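Local coordinates for protein superoxide dismutase [Fe] (Methanothermobacter thermautotrophicus, PDB 1MA1) that catalyses the dismutation of superoxide radicals to hydrogen peroxide and oxygen, using one iron ion per subunit of a homotetramer, at residues V134-Q139 with F145-E150; D19-H24 with W189-W194. One frame throughout, in Å; residues are numbered along the deposited sequence.

Contact 1: V134-Q139 with F145-E150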
# COMPACT_ATOMS: atom_id res chain seq x y z
N VAL A 134 -3.60 14.75 -8.26
CA VAL A 134 -2.52 15.30 -9.07
C VAL A 134 -2.84 15.19 -10.55
O VAL A 134 -3.19 14.12 -11.03
CB VAL A 134 -1.20 14.55 -8.80
CG1 VAL A 134 -0.09 15.14 -9.64
CG2 VAL A 134 -0.83 14.61 -7.31
N LEU A 135 -2.72 16.30 -11.28
CA LEU A 135 -2.82 16.25 -12.74
C LEU A 135 -1.45 16.02 -13.35
O LEU A 135 -0.46 16.59 -12.91
CB LEU A 135 -3.40 17.54 -13.27
CG LEU A 135 -3.62 17.58 -14.79
CD1 LEU A 135 -4.62 16.50 -15.14
CD2 LEU A 135 -4.15 18.95 -15.23
N THR A 136 -1.40 15.18 -14.38
CA THR A 136 -0.17 14.93 -15.13
C THR A 136 -0.48 14.60 -16.60
O THR A 136 -1.60 14.82 -17.06
CB THR A 136 0.61 13.76 -14.50
OG1 THR A 136 1.85 13.58 -15.20
CG2 THR A 136 -0.20 12.47 -14.57
N TYR A 137 0.51 14.10 -17.33
CA TYR A 137 0.43 14.06 -18.80
C TYR A 137 1.21 12.88 -19.34
O TYR A 137 2.39 12.71 -19.00
CB TYR A 137 0.97 15.37 -19.39
CG TYR A 137 1.14 15.35 -20.91
CD1 TYR A 137 0.03 15.31 -21.75
CD2 TYR A 137 2.41 15.32 -21.49
CE1 TYR A 137 0.18 15.24 -23.12
CE2 TYR A 137 2.57 15.25 -22.87
CZ TYR A 137 1.45 15.20 -23.67
OH TYR A 137 1.57 15.05 -25.04
N CYS A 138 0.57 12.07 -20.18
CA CYS A 138 1.28 11.00 -20.91
C CYS A 138 1.63 11.48 -22.31
O CYS A 138 0.84 11.36 -23.24
CB CYS A 138 0.42 9.73 -20.97
SG CYS A 138 1.18 8.30 -21.81
N GLN A 139 2.81 12.07 -22.43
CA GLN A 139 3.65 12.03 -23.61
C GLN A 139 3.30 10.95 -24.64
O GLN A 139 3.00 11.25 -25.79
CB GLN A 139 5.10 11.92 -23.12
CG GLN A 139 5.18 11.62 -21.58
CD GLN A 139 6.51 12.04 -20.90
OE1 GLN A 139 6.91 11.44 -19.88
NE2 GLN A 139 7.19 13.06 -21.45
N PHE A 145 -3.65 12.88 -17.60
CA PHE A 145 -4.09 11.88 -16.62
C PHE A 145 -4.28 12.55 -15.27
O PHE A 145 -3.55 13.46 -14.90
CB PHE A 145 -3.05 10.77 -16.46
CG PHE A 145 -2.95 9.82 -17.62
CD1 PHE A 145 -1.89 8.92 -17.71
CD2 PHE A 145 -3.92 9.80 -18.62
CE1 PHE A 145 -1.80 8.02 -18.77
CE2 PHE A 145 -3.84 8.90 -19.70
CZ PHE A 145 -2.78 8.01 -19.77
N ILE A 146 -5.26 12.07 -14.51
CA ILE A 146 -5.29 12.35 -13.08
C ILE A 146 -4.77 11.14 -12.31
O ILE A 146 -5.10 9.99 -12.63
CB ILE A 146 -6.74 12.70 -12.64
CG1 ILE A 146 -7.27 13.87 -13.47
CG2 ILE A 146 -6.78 13.01 -11.13
CD1 ILE A 146 -8.68 14.32 -13.09
N MET A 147 -3.94 11.36 -11.30
CA MET A 147 -3.68 10.28 -10.35
C MET A 147 -4.09 10.61 -8.92
O MET A 147 -4.05 11.76 -8.49
CB MET A 147 -2.20 9.81 -10.40
CG MET A 147 -1.17 10.85 -10.82
SD MET A 147 0.58 10.26 -10.90
CE MET A 147 0.52 9.52 -12.37
N GLN A 148 -4.53 9.59 -8.20
CA GLN A 148 -4.91 9.77 -6.80
C GLN A 148 -3.83 9.17 -5.93
O GLN A 148 -3.74 7.96 -5.83
CB GLN A 148 -6.24 9.10 -6.50
CG GLN A 148 -6.75 9.38 -5.13
CD GLN A 148 -7.90 8.50 -4.76
OE1 GLN A 148 -7.71 7.31 -4.47
NE2 GLN A 148 -9.11 9.06 -4.77
N VAL A 149 -3.00 10.02 -5.33
CA VAL A 149 -1.87 9.56 -4.55
C VAL A 149 -2.29 9.37 -3.10
O VAL A 149 -2.81 10.30 -2.49
CB VAL A 149 -0.76 10.58 -4.56
CG1 VAL A 149 0.41 10.05 -3.70
CG2 VAL A 149 -0.36 10.88 -6.01
N GLU A 150 -2.07 8.18 -2.55
CA GLU A 150 -2.21 7.96 -1.13
C GLU A 150 -0.91 8.25 -0.44
O GLU A 150 0.15 8.09 -1.05
CB GLU A 150 -2.63 6.52 -0.84
CG GLU A 150 -4.02 6.24 -1.37
CD GLU A 150 -4.62 4.96 -0.83
OE1 GLU A 150 -3.85 4.07 -0.43
OE2 GLU A 150 -5.86 4.82 -0.83

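Contact 2: D19-H24 with W189-W194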
# COMPACT_ATOMS: atom_id res chain seq x y z
N ASP A 19 -1.53 34.95 4.83
CA ASP A 19 -2.94 35.28 4.80
C ASP A 19 -3.35 35.56 3.36
O ASP A 19 -4.44 36.06 3.11
CB ASP A 19 -3.23 36.49 5.69
CG ASP A 19 -2.65 37.81 5.13
OD1 ASP A 19 -1.73 37.77 4.27
OD2 ASP A 19 -3.13 38.89 5.58
N ALA A 20 -2.47 35.22 2.42
CA ALA A 20 -2.73 35.53 1.02
C ALA A 20 -3.93 34.75 0.45
O ALA A 20 -4.47 35.10 -0.61
CB ALA A 20 -1.46 35.27 0.17
N LEU A 21 -4.35 33.69 1.14
CA LEU A 21 -5.25 32.72 0.55
C LEU A 21 -6.60 32.71 1.25
O LEU A 21 -7.48 31.90 0.93
CB LEU A 21 -4.63 31.32 0.61
CG LEU A 21 -3.26 31.11 -0.02
CD1 LEU A 21 -2.95 29.62 0.02
CD2 LEU A 21 -3.25 31.65 -1.45
N GLU A 22 -6.76 33.60 2.22
CA GLU A 22 -8.05 33.79 2.90
C GLU A 22 -9.06 34.33 1.92
O GLU A 22 -8.70 35.05 0.99
CB GLU A 22 -7.91 34.78 4.05
CG GLU A 22 -6.83 34.41 5.04
CD GLU A 22 -6.90 35.24 6.32
OE1 GLU A 22 -7.00 36.48 6.24
OE2 GLU A 22 -6.83 34.63 7.41
N PRO A 23 -10.35 34.03 2.13
CA PRO A 23 -10.91 33.30 3.27
C PRO A 23 -10.91 31.79 3.04
O PRO A 23 -11.47 31.03 3.83
CB PRO A 23 -12.32 33.85 3.35
CG PRO A 23 -12.68 33.96 1.89
CD PRO A 23 -11.43 34.60 1.30
N HIS A 24 -10.30 31.36 1.94
CA HIS A 24 -10.46 29.99 1.46
C HIS A 24 -9.57 29.03 2.24
O HIS A 24 -10.02 27.99 2.69
CB HIS A 24 -10.10 29.94 -0.01
CG HIS A 24 -10.78 31.00 -0.81
ND1 HIS A 24 -12.13 30.97 -1.09
CD2 HIS A 24 -10.30 32.11 -1.41
CE1 HIS A 24 -12.44 32.01 -1.84
NE2 HIS A 24 -11.35 32.72 -2.05
N TRP A 189 -10.72 25.79 -5.70
CA TRP A 189 -10.81 26.26 -7.08
C TRP A 189 -10.83 27.78 -7.17
O TRP A 189 -10.64 28.34 -8.25
CB TRP A 189 -12.06 25.68 -7.75
CG TRP A 189 -12.02 24.19 -7.84
CD1 TRP A 189 -12.72 23.30 -7.08
CD2 TRP A 189 -11.19 23.41 -8.72
NE1 TRP A 189 -12.38 22.01 -7.43
CE2 TRP A 189 -11.44 22.05 -8.43
CE3 TRP A 189 -10.26 23.73 -9.71
CZ2 TRP A 189 -10.80 21.01 -9.10
CZ3 TRP A 189 -9.61 22.69 -10.38
CH2 TRP A 189 -9.89 21.35 -10.06
N ASN A 190 -11.03 28.44 -6.04
CA ASN A 190 -10.93 29.89 -5.98
C ASN A 190 -9.50 30.39 -5.98
O ASN A 190 -9.25 31.56 -6.28
CB ASN A 190 -11.63 30.42 -4.73
CG ASN A 190 -13.12 30.21 -4.78
OD1 ASN A 190 -13.79 30.80 -5.61
ND2 ASN A 190 -13.65 29.38 -3.88
N ILE A 191 -8.55 29.52 -5.65
CA ILE A 191 -7.18 29.97 -5.48
C ILE A 191 -6.17 29.19 -6.32
O ILE A 191 -4.96 29.37 -6.15
CB ILE A 191 -6.78 29.91 -4.00
CG1 ILE A 191 -7.17 28.54 -3.39
CG2 ILE A 191 -7.46 31.03 -3.26
CD1 ILE A 191 -6.62 28.29 -2.01
N VAL A 192 -6.64 28.34 -7.23
CA VAL A 192 -5.75 27.70 -8.19
C VAL A 192 -5.03 28.75 -9.03
O VAL A 192 -5.65 29.64 -9.61
CB VAL A 192 -6.53 26.76 -9.17
CG1 VAL A 192 -5.55 25.90 -9.99
CG2 VAL A 192 -7.47 25.89 -8.40
N ASN A 193 -3.70 28.64 -9.09
CA ASN A 193 -2.91 29.49 -9.98
C ASN A 193 -2.72 28.83 -11.35
O ASN A 193 -1.75 28.08 -11.57
CB ASN A 193 -1.54 29.77 -9.34
CG ASN A 193 -0.73 30.79 -10.12
OD1 ASN A 193 -0.95 31.01 -11.30
ND2 ASN A 193 0.24 31.40 -9.45
N TRP A 194 -3.63 29.10 -12.28
CA TRP A 194 -3.55 28.48 -13.59
C TRP A 194 -2.34 28.94 -14.41
O TRP A 194 -1.85 28.20 -15.26
CB TRP A 194 -4.85 28.72 -14.38
CG TRP A 194 -6.02 27.96 -13.83
CD1 TRP A 194 -7.16 28.48 -13.28
CD2 TRP A 194 -6.14 26.53 -13.73
NE1 TRP A 194 -7.97 27.47 -12.83
CE2 TRP A 194 -7.37 26.26 -13.09
CE3 TRP A 194 -5.32 25.46 -14.11
CZ2 TRP A 194 -7.81 24.96 -12.82
CZ3 TRP A 194 -5.75 24.15 -13.84
CH2 TRP A 194 -6.99 23.92 -13.20

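Contact 1: V134-Q139 with F145-E150
Val134 and Met147 exchange two backbone hydrogen bonds, and Thr136 and Phe145 exchange two more. They zip strands 131-138 and 143-150 into the antiparallel beta hairpin of the C-terminal alpha/beta domain of the iron superoxide dismutase fold. Met147 N reaches Val134 O at 2.9 Å, and Thr136 N reaches Phe145 O at 2.8 Å. The bond from Phe145 N to Thr136 O differs from the other three: Phe145 N lies 51° out of the Thr136 carbonyl plane, whereas the other three donors lie nearly in line with their C=O bonds. Leu135 and Ile146 form the non-hydrogen-bonded pair between these couples. Their side chains lie on the face that packs against helix 113-125, with Leu135 CD1 4.1 Å from Ile146 CG1.

Val134, Thr136, Phe145 and Met147 point to the other face. There the Met147 chain, bent at chi3 (81°), brings its terminal CE to Thr136 CG2 at 3.7 Å. The methyl is turned to this neighbour while Thr136 OG1, anti to the backbone N (chi1 -177°), bonds to Arg161 O. Val134 CG2 meets Val149 CG2. Tyr9 of the second subunit packs on both Cys138 and Phe145. At that end Cys138 CB approaches the Phe145 ring obliquely, 3.6 Å from CE1.

Contact 2: D19-H24 with W189-W194
His24 lays one face of its imidazole against Asn190 and brings its CD2 corner to Ile191. The contact joins two loops, one from the N-terminal alpha-hairpin domain and one from the C-terminal domain. From His24 CB, the first torsion sets CG anti to the carbonyl carbon (chi1 -49°), and the ring reaches the other loop. CG lies 4.1 Å from both Asn190 CB and Ile191 CG2. CD2 touches Ile191 CG2 at 3.6 Å, an oblique approach. ND1 lies near Asn190 CB and ND2, with no hydrogen bond across. CE1 comes to 3.4 Å from Asn190 CB, and NE2 to 3.5 Å from the same atom. Asn190 CB thus makes a CH-pi contact over the ring face, 18° off the ring normal. The Asn190 amide is tilted only 17° from the ring plane, and its ND2 bonds to Ala187 O. CD of the preceding residue, Pro23, lies over the opposite ring face, toward its rim. With an alanine in place of His24, Asn190 CB and Ile191 CG2 would probably lose their ring partner, opening a gap between the loops. Leu21 CD1 adds a looser touch on Ile191 CD1, 4.4 Å away. Leu21 also packs on Leu30 of helix 27-57. The loop 19-24 leads into that helix, while 189-194 links helix 181-188 to helix 194-202.

How the contacts relate
From the N terminus, the chain first passes 19-24 and enters helix 27-57. It runs through the helical hairpin and into the C-terminal domain, where 134-139 and 145-150 close the short loop of contact 1. Strand 164-167 and helix 181-188 follow before 189-194 returns to the first loop and closes contact 2. Contact 1 is therefore nested inside the long loop of contact 2. The first is local and pairs two of the three strands of the sheet; the second ties the two domains together. Their centres are about 22 Å apart and they do not touch. Helix 113-125 touches both regions, meeting the contact 1 sheet and Trp189 and Trp194 of segment 189-194.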